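Local atomic coordinates of pantothenate synthetase (Francisella tularensis subsp. tularensis, PDB entry 3N8H), a protein that probably catalyses the ATP-dependent condensation of pantoate with beta-alanine to give pantothenate, by way of a pantoyl-adenylate intermediate. Residues I5-D8 with Q12-S15; Q79-L84 with D90-P95; N145-G150 with M158-L163; N203-I208 with L243-G248; N222-N225 with K230-Y233. One frame throughout, in Å; residues are numbered along the deposited sequence. Where two conformers were deposited one is given.

Contact 1 (I5-D8 with Q12-S15); sequences IIAD and QFHS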
# COMPACT_ATOMS: atom_id res chain seq x y z
N ILE A 5 -3.71 26.47 -12.23
CA ILE A 5 -4.84 25.57 -12.35
C ILE A 5 -5.17 25.01 -10.99
O ILE A 5 -4.29 24.47 -10.30
CB ILE A 5 -4.53 24.41 -13.30
CG1 ILE A 5 -4.30 24.93 -14.71
CG2 ILE A 5 -5.66 23.38 -13.26
CD1 ILE A 5 -3.59 23.95 -15.60
N ILE A 6 -6.42 25.15 -10.58
CA ILE A 6 -6.87 24.55 -9.33
C ILE A 6 -7.71 23.33 -9.65
O ILE A 6 -8.74 23.42 -10.32
CB ILE A 6 -7.71 25.55 -8.51
CG1 ILE A 6 -6.90 26.83 -8.24
CG2 ILE A 6 -8.16 24.91 -7.22
CD1 ILE A 6 -7.65 27.91 -7.46
N ALA A 7 -7.24 22.17 -9.21
CA ALA A 7 -7.92 20.91 -9.49
C ALA A 7 -8.46 20.38 -8.18
O ALA A 7 -7.70 19.89 -7.34
CB ALA A 7 -6.98 19.89 -10.14
N ASP A 8 -9.78 20.48 -8.01
CA ASP A 8 -10.42 20.10 -6.76
C ASP A 8 -10.98 18.69 -6.80
O ASP A 8 -11.77 18.31 -5.95
CB ASP A 8 -11.51 21.11 -6.37
CG ASP A 8 -12.47 21.39 -7.51
OD1 ASP A 8 -13.12 20.44 -8.00
OD2 ASP A 8 -12.59 22.56 -7.91
N GLN A 12 -10.51 16.09 -12.79
CA GLN A 12 -9.90 17.36 -13.13
C GLN A 12 -8.37 17.31 -13.08
O GLN A 12 -7.69 17.95 -13.89
CB GLN A 12 -10.40 18.43 -12.18
CG GLN A 12 -10.72 19.72 -12.84
CD GLN A 12 -10.77 20.84 -11.84
OE1 GLN A 12 -11.26 20.67 -10.72
NE2 GLN A 12 -10.25 22.00 -12.23
N PHE A 13 -7.84 16.56 -12.11
CA PHE A 13 -6.40 16.44 -12.01
C PHE A 13 -5.79 15.52 -13.07
O PHE A 13 -4.72 15.81 -13.61
CB PHE A 13 -5.94 15.99 -10.63
CG PHE A 13 -4.46 15.92 -10.52
CD1 PHE A 13 -3.72 17.08 -10.38
CD2 PHE A 13 -3.79 14.72 -10.66
CE1 PHE A 13 -2.34 17.04 -10.33
CE2 PHE A 13 -2.41 14.67 -10.62
CZ PHE A 13 -1.68 15.84 -10.46
N HIS A 14 -6.45 14.40 -13.36
CA HIS A 14 -5.97 13.52 -14.41
C HIS A 14 -5.87 14.27 -15.72
O HIS A 14 -4.90 14.12 -16.46
CB HIS A 14 -6.88 12.31 -14.59
CG HIS A 14 -6.74 11.30 -13.50
ND1 HIS A 14 -5.52 10.92 -12.99
CD2 HIS A 14 -7.67 10.57 -12.84
CE1 HIS A 14 -5.70 10.01 -12.05
NE2 HIS A 14 -6.99 9.78 -11.94
N SER A 15 -6.87 15.11 -15.98
CA SER A 15 -6.90 15.93 -17.18
C SER A 15 -5.58 16.65 -17.33
O SER A 15 -4.83 16.42 -18.27
CB SER A 15 -8.04 16.95 -17.12
OG SER A 15 -9.31 16.31 -17.17

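Contact 2 (Q79-L84 with D90-P95); sequences QDIQIL and DVLFNP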
# COMPACT_ATOMS: atom_id res chain seq x y z
N GLN A 79 -6.36 32.12 1.58
CA GLN A 79 -5.03 32.64 1.82
C GLN A 79 -3.97 31.74 1.17
O GLN A 79 -3.01 32.22 0.55
CB GLN A 79 -4.80 32.82 3.32
CG GLN A 79 -3.36 32.64 3.76
CD GLN A 79 -2.59 33.94 3.83
OE1 GLN A 79 -1.95 34.24 4.84
NE2 GLN A 79 -2.63 34.72 2.75
N ASP A 80 -4.17 30.42 1.29
CA ASP A 80 -3.27 29.44 0.70
C ASP A 80 -3.20 29.60 -0.83
O ASP A 80 -2.12 29.58 -1.45
CB ASP A 80 -3.72 28.02 1.04
CG ASP A 80 -3.56 27.67 2.53
OD1 ASP A 80 -2.87 28.42 3.28
OD2 ASP A 80 -4.13 26.63 2.94
N ILE A 81 -4.37 29.75 -1.44
CA ILE A 81 -4.44 29.97 -2.88
C ILE A 81 -3.67 31.22 -3.30
O ILE A 81 -2.88 31.17 -4.24
CB ILE A 81 -5.90 30.02 -3.37
CG1 ILE A 81 -6.51 28.62 -3.35
CG2 ILE A 81 -5.98 30.61 -4.79
CD1 ILE A 81 -8.01 28.59 -3.56
N GLN A 82 -3.88 32.32 -2.58
CA GLN A 82 -3.13 33.56 -2.86
C GLN A 82 -1.60 33.37 -2.78
O GLN A 82 -0.85 33.88 -3.63
CB GLN A 82 -3.56 34.70 -1.93
CG GLN A 82 -4.85 35.39 -2.32
CD GLN A 82 -5.15 36.55 -1.39
OE1 GLN A 82 -4.90 36.46 -0.19
NE2 GLN A 82 -5.66 37.66 -1.94
N ILE A 83 -1.15 32.65 -1.75
CA ILE A 83 0.27 32.36 -1.59
C ILE A 83 0.84 31.60 -2.79
O ILE A 83 1.85 31.99 -3.38
CB ILE A 83 0.52 31.55 -0.32
CG1 ILE A 83 0.44 32.48 0.90
CG2 ILE A 83 1.89 30.90 -0.37
CD1 ILE A 83 -0.40 31.94 2.00
N LEU A 84 0.16 30.52 -3.16
CA LEU A 84 0.60 29.66 -4.25
C LEU A 84 0.64 30.39 -5.58
O LEU A 84 1.61 30.28 -6.35
CB LEU A 84 -0.32 28.45 -4.34
CG LEU A 84 -0.19 27.53 -3.11
CD1 LEU A 84 -1.25 26.46 -3.13
CD2 LEU A 84 1.21 26.92 -3.07
N ASP A 90 2.18 25.90 -10.56
CA ASP A 90 1.44 25.52 -11.76
C ASP A 90 0.10 24.87 -11.44
O ASP A 90 -0.92 25.24 -12.02
CB ASP A 90 2.29 24.64 -12.68
CG ASP A 90 3.62 25.29 -13.03
OD1 ASP A 90 4.67 24.83 -12.52
OD2 ASP A 90 3.62 26.29 -13.78
N VAL A 91 0.09 23.92 -10.50
CA VAL A 91 -1.16 23.21 -10.18
C VAL A 91 -1.41 23.10 -8.69
O VAL A 91 -0.53 22.64 -7.96
CB VAL A 91 -1.19 21.76 -10.74
CG1 VAL A 91 -2.55 21.13 -10.47
CG2 VAL A 91 -0.88 21.75 -12.23
N LEU A 92 -2.59 23.52 -8.25
CA LEU A 92 -3.05 23.23 -6.89
C LEU A 92 -3.97 22.02 -6.96
O LEU A 92 -5.00 22.04 -7.65
CB LEU A 92 -3.86 24.38 -6.32
CG LEU A 92 -4.06 24.48 -4.80
CD1 LEU A 92 -5.49 24.88 -4.39
CD2 LEU A 92 -3.57 23.26 -4.04
N PHE A 93 -3.62 20.96 -6.25
CA PHE A 93 -4.48 19.80 -6.14
C PHE A 93 -5.08 19.76 -4.75
O PHE A 93 -4.38 19.49 -3.77
CB PHE A 93 -3.70 18.51 -6.39
CG PHE A 93 -4.52 17.28 -6.26
CD1 PHE A 93 -5.78 17.21 -6.84
CD2 PHE A 93 -4.05 16.18 -5.56
CE1 PHE A 93 -6.54 16.05 -6.73
CE2 PHE A 93 -4.80 15.03 -5.46
CZ PHE A 93 -6.05 14.96 -6.04
N ASN A 94 -6.38 20.02 -4.69
CA ASN A 94 -7.08 20.22 -3.44
C ASN A 94 -8.31 19.31 -3.42
O ASN A 94 -9.43 19.78 -3.66
CB ASN A 94 -7.50 21.69 -3.37
CG ASN A 94 -8.29 22.01 -2.14
OD1 ASN A 94 -9.24 22.80 -2.19
ND2 ASN A 94 -7.91 21.41 -1.01
N PRO A 95 -8.09 18.00 -3.17
CA PRO A 95 -9.18 17.03 -3.29
C PRO A 95 -9.99 16.94 -2.01
O PRO A 95 -9.57 17.44 -0.97
CB PRO A 95 -8.45 15.71 -3.55
CG PRO A 95 -7.14 15.87 -2.86
CD PRO A 95 -6.82 17.36 -2.80

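Contact 3 (N145-G150 with M158-L163); sequences NNLYLG and MLIKQL. With AMP (adenosine monophosphate), chain D.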
# COMPACT_ATOMS: atom_id res chain seq x y z
N ASN A 145 8.31 13.49 -10.76
CA ASN A 145 9.72 13.15 -10.86
C ASN A 145 10.43 13.40 -9.54
O ASN A 145 11.33 12.63 -9.15
CB ASN A 145 10.38 13.98 -11.96
CG ASN A 145 9.79 13.72 -13.32
OD1 ASN A 145 9.11 14.57 -13.90
ND2 ASN A 145 10.05 12.53 -13.84
N ASN A 146 10.04 14.49 -8.87
CA ASN A 146 10.69 14.93 -7.64
C ASN A 146 9.72 15.24 -6.51
O ASN A 146 8.74 15.98 -6.69
CB ASN A 146 11.56 16.16 -7.89
CG ASN A 146 12.71 15.87 -8.84
OD1 ASN A 146 13.55 15.01 -8.59
ND2 ASN A 146 12.74 16.59 -9.95
N LEU A 147 10.01 14.69 -5.33
CA LEU A 147 9.18 14.91 -4.14
C LEU A 147 9.96 15.72 -3.11
O LEU A 147 11.07 15.36 -2.76
CB LEU A 147 8.78 13.56 -3.52
CG LEU A 147 7.90 13.62 -2.25
CD1 LEU A 147 6.61 14.37 -2.53
CD2 LEU A 147 7.62 12.20 -1.65
N TYR A 148 9.35 16.78 -2.59
CA TYR A 148 10.02 17.68 -1.63
C TYR A 148 9.39 17.54 -0.23
O TYR A 148 8.18 17.67 -0.08
CB TYR A 148 10.00 19.15 -2.14
CG TYR A 148 10.74 19.23 -3.46
CD1 TYR A 148 12.08 19.57 -3.50
CD2 TYR A 148 10.14 18.84 -4.63
CE1 TYR A 148 12.80 19.57 -4.69
CE2 TYR A 148 10.83 18.84 -5.82
CZ TYR A 148 12.16 19.19 -5.85
OH TYR A 148 12.82 19.18 -7.07
N LEU A 149 10.25 17.22 0.75
CA LEU A 149 9.84 16.94 2.12
C LEU A 149 10.72 17.74 3.08
O LEU A 149 11.90 17.97 2.80
CB LEU A 149 9.99 15.44 2.44
CG LEU A 149 9.20 14.38 1.65
CD1 LEU A 149 9.57 12.99 2.13
CD2 LEU A 149 7.69 14.61 1.79
N GLY A 150 10.15 18.16 4.21
CA GLY A 150 10.90 18.89 5.21
C GLY A 150 11.58 17.94 6.19
O GLY A 150 11.01 16.94 6.63
N MSE A 158 12.04 9.29 6.41
CA MSE A 158 12.59 7.93 6.36
C MSE A 158 11.54 6.93 5.91
O MSE A 158 11.79 6.07 5.07
CB MSE A 158 13.13 7.52 7.74
CG MSE A 158 14.23 8.41 8.27
SE MSE A 158 14.94 7.76 9.99
CE MSE A 158 15.47 5.94 9.48
N LEU A 159 10.35 7.06 6.46
CA LEU A 159 9.24 6.20 6.11
C LEU A 159 8.84 6.38 4.64
O LEU A 159 8.55 5.41 3.93
CB LEU A 159 8.05 6.46 7.03
CG LEU A 159 8.20 6.00 8.47
CD1 LEU A 159 6.96 6.36 9.28
CD2 LEU A 159 8.46 4.48 8.47
N ILE A 160 8.83 7.63 4.16
CA ILE A 160 8.43 7.83 2.78
C ILE A 160 9.52 7.28 1.83
O ILE A 160 9.21 6.80 0.74
CB ILE A 160 8.06 9.32 2.50
CG1 ILE A 160 6.74 9.69 3.20
CG2 ILE A 160 7.97 9.61 0.99
CD1 ILE A 160 6.42 11.19 3.08
N LYS A 161 10.78 7.33 2.25
CA LYS A 161 11.86 6.80 1.40
C LYS A 161 11.68 5.29 1.31
O LYS A 161 11.89 4.69 0.26
CB LYS A 161 13.26 7.16 1.94
CG LYS A 161 13.63 8.64 1.85
CD LYS A 161 15.01 8.92 2.49
CE LYS A 161 15.60 10.28 2.07
NZ LYS A 161 16.88 10.58 2.82
N GLN A 162 11.24 4.68 2.41
CA GLN A 162 11.04 3.22 2.42
C GLN A 162 9.82 2.86 1.54
O GLN A 162 9.88 1.91 0.76
CB GLN A 162 10.85 2.69 3.84
CG GLN A 162 10.76 1.18 3.91
CD GLN A 162 12.07 0.50 3.58
OE1 GLN A 162 13.12 0.88 4.09
NE2 GLN A 162 12.02 -0.52 2.72
N LEU A 163 8.76 3.65 1.65
CA LEU A 163 7.57 3.51 0.81
C LEU A 163 7.87 3.56 -0.69
O LEU A 163 7.35 2.78 -1.48
CB LEU A 163 6.59 4.61 1.13
CG LEU A 163 5.26 4.55 0.39
CD1 LEU A 163 4.33 3.51 1.04
CD2 LEU A 163 4.59 5.96 0.28
P AMP D . 2.46 19.65 6.82
O1P AMP D . 1.63 20.59 5.96
O2P AMP D . 2.82 20.15 8.19
O3P AMP D . 1.94 18.25 6.84
O5' AMP D . 3.91 19.69 6.10
C5' AMP D . 4.06 19.57 4.68
C4' AMP D . 5.53 19.48 4.32
O4' AMP D . 6.20 20.71 4.76
C3' AMP D . 6.27 18.31 4.99
O3' AMP D . 7.29 17.82 4.11
C2' AMP D . 6.91 18.98 6.20
O2' AMP D . 8.03 18.32 6.76
C1' AMP D . 7.27 20.35 5.62
N9 AMP D . 7.49 21.36 6.66
C8 AMP D . 6.65 21.64 7.68
N7 AMP D . 7.19 22.61 8.48
C5 AMP D . 8.41 22.93 7.98
C6 AMP D . 9.49 23.87 8.34
N6 AMP D . 9.35 24.63 9.44
N1 AMP D . 10.59 23.92 7.58
C2 AMP D . 10.71 23.11 6.50
N3 AMP D . 9.76 22.24 6.10
C4 AMP D . 8.60 22.10 6.78

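Contact 4 (N203-I208 with L243-G248); sequences NKIYEI and LAFYIG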
# COMPACT_ATOMS: atom_id res chain seq x y z
N ASN A 203 8.89 30.58 22.63
CA ASN A 203 10.20 31.24 22.51
C ASN A 203 11.14 30.96 23.70
O ASN A 203 12.34 30.76 23.51
CB ASN A 203 10.04 32.76 22.30
CG ASN A 203 9.45 33.11 20.92
OD1 ASN A 203 9.62 32.39 19.93
ND2 ASN A 203 8.75 34.24 20.87
N LYS A 204 10.60 30.95 24.91
CA LYS A 204 11.37 30.56 26.09
C LYS A 204 11.93 29.14 25.99
O LYS A 204 13.06 28.89 26.38
CB LYS A 204 10.54 30.70 27.37
CG LYS A 204 10.36 32.13 27.85
CD LYS A 204 9.54 32.21 29.14
CE LYS A 204 8.09 31.78 28.91
NZ LYS A 204 7.22 32.10 30.07
N ILE A 205 11.13 28.21 25.50
CA ILE A 205 11.61 26.85 25.28
C ILE A 205 12.87 26.87 24.40
O ILE A 205 13.86 26.19 24.69
CB ILE A 205 10.53 25.97 24.61
CG1 ILE A 205 9.37 25.68 25.58
CG2 ILE A 205 11.13 24.65 24.09
CD1 ILE A 205 8.22 24.91 24.93
N TYR A 206 12.83 27.66 23.32
CA TYR A 206 13.94 27.68 22.37
C TYR A 206 15.14 28.51 22.85
O TYR A 206 16.26 28.33 22.35
CB TYR A 206 13.46 28.03 20.97
CG TYR A 206 12.95 26.79 20.31
CD1 TYR A 206 13.75 26.06 19.44
CD2 TYR A 206 11.70 26.29 20.65
CE1 TYR A 206 13.29 24.87 18.88
CE2 TYR A 206 11.24 25.11 20.11
CZ TYR A 206 12.04 24.41 19.23
OH TYR A 206 11.56 23.24 18.71
N GLU A 207 14.90 29.38 23.82
CA GLU A 207 15.98 30.13 24.44
C GLU A 207 16.74 29.14 25.31
O GLU A 207 17.96 29.19 25.42
CB GLU A 207 15.40 31.26 25.29
CG GLU A 207 16.39 32.29 25.78
CD GLU A 207 15.71 33.47 26.46
OE1 GLU A 207 16.11 33.81 27.61
OE2 GLU A 207 14.78 34.06 25.86
N ILE A 208 16.00 28.22 25.90
CA ILE A 208 16.57 27.16 26.73
C ILE A 208 17.33 26.15 25.88
O ILE A 208 18.46 25.77 26.19
CB ILE A 208 15.45 26.44 27.51
CG1 ILE A 208 14.86 27.38 28.58
CG2 ILE A 208 15.96 25.14 28.13
CD1 ILE A 208 13.65 26.84 29.27
N LEU A 243 12.36 15.92 19.79
CA LEU A 243 11.41 16.27 20.86
C LEU A 243 10.04 16.63 20.32
O LEU A 243 9.86 16.90 19.12
CB LEU A 243 11.95 17.40 21.75
CG LEU A 243 11.87 18.82 21.19
CD1 LEU A 243 11.67 19.78 22.34
CD2 LEU A 243 13.16 19.14 20.47
N ALA A 244 9.08 16.64 21.24
CA ALA A 244 7.70 17.04 20.98
C ALA A 244 7.17 17.53 22.31
O ALA A 244 7.54 17.00 23.39
CB ALA A 244 6.86 15.84 20.50
N PHE A 245 6.30 18.52 22.25
CA PHE A 245 5.72 19.10 23.47
C PHE A 245 4.39 19.74 23.15
O PHE A 245 4.11 20.05 21.98
CB PHE A 245 6.66 20.15 24.06
CG PHE A 245 7.00 21.25 23.10
CD1 PHE A 245 6.24 22.41 23.05
CD2 PHE A 245 8.09 21.12 22.24
CE1 PHE A 245 6.55 23.43 22.16
CE2 PHE A 245 8.41 22.14 21.34
CZ PHE A 245 7.64 23.29 21.30
N TYR A 246 3.56 19.94 24.18
CA TYR A 246 2.31 20.66 24.05
C TYR A 246 2.49 22.04 24.67
O TYR A 246 3.16 22.18 25.68
CB TYR A 246 1.18 19.94 24.79
CG TYR A 246 0.45 18.87 24.01
CD1 TYR A 246 -0.61 19.20 23.17
CD2 TYR A 246 0.81 17.53 24.12
CE1 TYR A 246 -1.29 18.21 22.46
CE2 TYR A 246 0.15 16.54 23.40
CZ TYR A 246 -0.89 16.89 22.58
OH TYR A 246 -1.56 15.91 21.87
N ILE A 247 1.89 23.06 24.05
CA ILE A 247 1.62 24.30 24.76
C ILE A 247 0.11 24.48 24.67
O ILE A 247 -0.45 24.57 23.55
CB ILE A 247 2.37 25.55 24.19
CG1 ILE A 247 3.87 25.27 24.10
CG2 ILE A 247 2.12 26.78 25.08
CD1 ILE A 247 4.65 26.38 23.44
N GLY A 248 -0.56 24.46 25.81
CA GLY A 248 -2.01 24.32 25.81
C GLY A 248 -2.39 23.05 25.05
O GLY A 248 -1.92 21.95 25.38

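Contact 5 (N222-N225 with K230-Y233); sequences NKIN and KLQY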
# COMPACT_ATOMS: atom_id res chain seq x y z
N ASN A 222 12.86 19.29 32.85
CA ASN A 222 12.36 20.14 33.94
C ASN A 222 12.35 21.61 33.56
O ASN A 222 11.44 22.34 33.94
CB ASN A 222 13.17 19.93 35.21
CG ASN A 222 13.00 18.53 35.79
OD1 ASN A 222 12.08 17.80 35.43
ND2 ASN A 222 13.92 18.15 36.68
N LYS A 223 13.37 22.07 32.84
CA LYS A 223 13.43 23.47 32.43
C LYS A 223 12.35 23.81 31.42
O LYS A 223 11.70 24.84 31.52
CB LYS A 223 14.81 23.85 31.90
CG LYS A 223 15.84 24.00 33.01
CD LYS A 223 17.16 23.39 32.60
CE LYS A 223 18.01 24.40 31.86
NZ LYS A 223 19.29 24.61 32.59
N ILE A 224 12.15 22.92 30.45
CA ILE A 224 11.10 23.08 29.47
C ILE A 224 9.70 23.05 30.11
O ILE A 224 8.85 23.89 29.81
CB ILE A 224 11.25 22.05 28.39
CG1 ILE A 224 12.47 22.42 27.55
CG2 ILE A 224 9.98 21.93 27.55
CD1 ILE A 224 12.90 21.33 26.63
N ASN A 225 9.47 22.11 31.01
CA ASN A 225 8.18 22.04 31.72
C ASN A 225 7.95 23.25 32.62
O ASN A 225 6.81 23.61 32.89
CB ASN A 225 8.05 20.72 32.50
CG ASN A 225 7.81 19.51 31.59
OD1 ASN A 225 7.42 19.66 30.42
ND2 ASN A 225 8.05 18.31 32.12
N LYS A 230 4.25 21.37 28.17
CA LYS A 230 4.36 19.98 28.67
C LYS A 230 5.10 19.11 27.68
O LYS A 230 4.63 18.82 26.58
CB LYS A 230 3.00 19.36 29.00
CG LYS A 230 2.49 19.73 30.40
CD LYS A 230 0.97 19.71 30.51
CE LYS A 230 0.53 20.13 31.91
NZ LYS A 230 -0.63 21.08 31.89
N LEU A 231 6.28 18.69 28.10
CA LEU A 231 7.14 17.90 27.24
C LEU A 231 6.52 16.50 27.05
O LEU A 231 6.12 15.86 28.01
CB LEU A 231 8.54 17.86 27.86
CG LEU A 231 9.79 17.47 27.07
CD1 LEU A 231 9.81 15.98 26.83
CD2 LEU A 231 9.91 18.24 25.76
N GLN A 232 6.38 16.08 25.80
CA GLN A 232 5.98 14.70 25.48
C GLN A 232 7.17 13.75 25.53
O GLN A 232 7.13 12.71 26.22
CB GLN A 232 5.34 14.65 24.08
CG GLN A 232 4.00 15.35 23.97
CD GLN A 232 2.82 14.38 23.99
OE1 GLN A 232 2.53 13.73 22.97
NE2 GLN A 232 2.13 14.27 25.14
N TYR A 233 8.20 14.08 24.77
CA TYR A 233 9.43 13.29 24.81
C TYR A 233 10.59 14.13 24.35
O TYR A 233 10.42 15.14 23.64
CB TYR A 233 9.32 12.00 23.97
CG TYR A 233 9.12 12.24 22.49
CD1 TYR A 233 7.84 12.17 21.92
CD2 TYR A 233 10.19 12.54 21.66
CE1 TYR A 233 7.65 12.39 20.56
CE2 TYR A 233 10.01 12.77 20.31
CZ TYR A 233 8.74 12.69 19.77
OH TYR A 233 8.56 12.91 18.42
O HOH W 1 7.11 16.03 30.59

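Contact 1 (I5-D8 with Q12-S15)
Ala-7 and Phe-13 bring the two backbones closest, CA to CA 5.4 Å, where strand 5-7 lies beside an early turn of helix 10-18. The strand is outermost in the parallel sheet of this chain. One of its edges is paired with strand 91-93 through the backbone of Ile-5 and Ala-7, while on the other edge the carbonyl of Ile-6 and the N-H of Asp-8 face the helix. Gln-12 meets both with its side-chain amide. Its chain is extended beyond CG (chi2 -161°), which carries the amide across to the strand. Oxygen OE1 accepts from Asp-8 N at 3.1 Å, with an N-H...O angle of 153°; the donor stands well above the plane of the amide, tilted 49° out of it. The NE2 end of the same amide gives a weak, bent bond to Ile-6 O, 2.8 Å long. Beside the amide the packing is apolar. Ala-7 directs CB at the helix, where it lies 4.1 Å from Phe-13 CB and near the plane of the phenyl ring, at its edge. The ring also touches Phe-93, Val-91 and helix 127-142. Asn-9 OD1 in turn accepts from the backbone N of Gln-12, tying this residue to the start of its helix. The case illustrates how one amide can stand in for a missing strand: Gln-12 offers an acceptor and a donor to an N-H and a C=O on the strand's outer edge, although the second bond is weak.

Contact 2 (Q79-L84 with D90-P95)
Leu-92 is the strand residue that meets helix 77-86, touching both Ile-81 and Leu-84. Its CB points at the helix but is still 4.6 Å from Leu-84 CD1, so the first real contact comes one atom further out. With CG anti to the backbone N (chi1 -161°), the branch point is carried to within 3.8 Å of Leu-84 CD1. From there the isobutyl group divides its work. Methyl CD2 remains beside the same leucine, 4.1 Å from Leu-84 CD1, whereas CD1 turns to the preceding helical turn and rests 4.0 Å from Ile-81 CG1. Both helix side chains run across Leu-92 at roughly a right angle, so it fits between residues three apart in sequence. The arrangement belongs to the beta-alpha-beta crossover of this Rossmann-like fold, in which the chain leaves strand 52-57, passes through helices 67-72 and 77-86 and returns as the neighbouring parallel strand 91-93. The same layer is filled out by Ile-6, which touches Leu-92 as well as Ile-81, and by Val-55 and Ile-57 against Leu-84. Leu-84 also touches Leu-35, part of the predicted ATP-binding segment. One helical turn earlier, the carboxylate of Asp-80 accepts from the backbone N-H groups of Ala-34 and Leu-35, one on each oxygen, so that the helix packed on Leu-92 also holds that segment by its main chain.

Contact 3 (N145-G150 with M158-L163)
Ile-160 meets Leu-147 and Leu-149, two strand residues that point to the same side of strand 146-150, and this apolar trio makes up the contact between strand and helix. Its methyl CG2 touches both leucines, lying 3.7 Å from Leu-147 CD2 and 3.9 Å from Leu-149 CD1; the Leu-147 side chain crosses Ile-160 at about a right angle. The longer branch extends to Leu-149, where its terminal methyl CD1 meets Leu-149 CD1 tip to tip at 3.8 Å; Leu-149 CD2 is almost as near. The backbones stay apart, with 9.2 Å between Leu-149 CA and Ile-160 CA, so the layer is one of side chains alone. Met-131 of helix 127-142 covers Ile-160 further.

The polar contacts with the nucleotide lie at the C-terminal end of the strand. Gly-150 N gives AMP O3' a nearly straight bond of 2.9 Å (162° at the hydrogen) and adds a weak one of 3.3 Å to O2'. Lacking a side chain, Gly-150 lets the adenine come near, its CA 3.6 Å from AMP N3. Asp-153, His-39 and Met-32 add further bonds to the nucleotide. From the helix, Gln-162 NE2 hydrogen-bonds to Asp-103 of the second subunit.

Strand and helix are the first two elements of a beta-alpha-beta unit completed by strand 172-176. Its chemistry divides the labour: methyl groups seat the strand on the helix, while the main-chain N-H of Gly-150 binds the ribose of AMP chiefly through O3', consistent with the predicted role in binding ATP.

Contact 4 (N203-I208 with L243-G248)
Ile-205 and Phe-245 form the tight part of this contact. In one of its two conformers, Ile-205 sets its CD1 methyl over one face of the phenyl ring, 3.9 Å from the centroid and 26° off the ring normal, a CH-pi contact displaced toward the rim that holds for that conformer only; CE1 of Phe-245 is then its closest atom at 3.6 Å. The two side chains approach from opposite directions. The phenyl ring also has Ile-247 CG1 in plane at its edge. Around this centre the fit relaxes. The same Ile-205 CD1 is 4.1 Å from Ile-247 CD1, and Tyr-206 brings only its ring edge, CE2, to 4.2 Å from Phe-245 CZ; its hydroxyl is bonded to Asp-254 on strand 250-257. On the far side of the helix Glu-207 is exposed, and across the strand Tyr-246 CB is directed away from the helix. The axes of the short segments stay 11.7 Å apart and run roughly antiparallel, at 147°. The arrangement belongs to the C-terminal domain of pantothenate synthetases, where helices pack on a small antiparallel sheet.

Contact 5 (N222-N225 with K230-Y233)
Lys-230 opens strand 230-237 beside Asn-225, the last residue of helix 217-225, with 5.3 Å between their CA atoms. Lys-230 CB is directed away from the helix, and it is the CA that comes within 3.5 Å of Asn-225 OD1. Leu-231 follows and receives most of the contact. Its N-H bonds to Asn-225 OD1 at 2.8 Å, nearly straight (164°) and in the plane of the side-chain carbonyl. The other end of the same amide serves the Leu-231 carbonyl through a water, which accepts from Asn-225 ND2 at 2.9 Å and donates to Leu-231 O at 2.8 Å. A chi1 of -162° lays CG of Leu-231 beside its carbonyl carbon and lets CD2 come within 4.1 Å of Ile-224 CG2; Phe-245 and Leu-243 lie on its sheet side. Further on, Gln-232 CB is directed away from the helix, and its OE1 is hydrogen-bonded to Arg-251. Together with Tyr-233 it faces Ala-244 on the next strand, forming a classic beta bulge. One flat amide thus satisfies the N-H of Leu-231 directly and its C=O by a water, fixing the helix end to the edge of the sheet.

Contacts 1, 2 and 3 are in series along the chain and all involve the six-stranded parallel sheet. Contacts 1 and 2 touch, because strands 5-7 and 91-93 are neighbours there; contact 3 lies across the sheet, its centre 23 Å from that of contact 1. Contacts 4 and 5 belong to the antiparallel sheet and lie 7 Å apart between centres. Contact 5 is nested within the loop that contact 4 closes, and adjacent strands 230-237 and 240-247 join them. Contacts 1 and 5 lie about 44 Å apart, centre to centre. Consistent with this family's N-terminal Rossmann-like and C-terminal domains, contacts 1-3 lie in one, with contact 3 at the nucleotide site, and contacts 4 and 5 in the other.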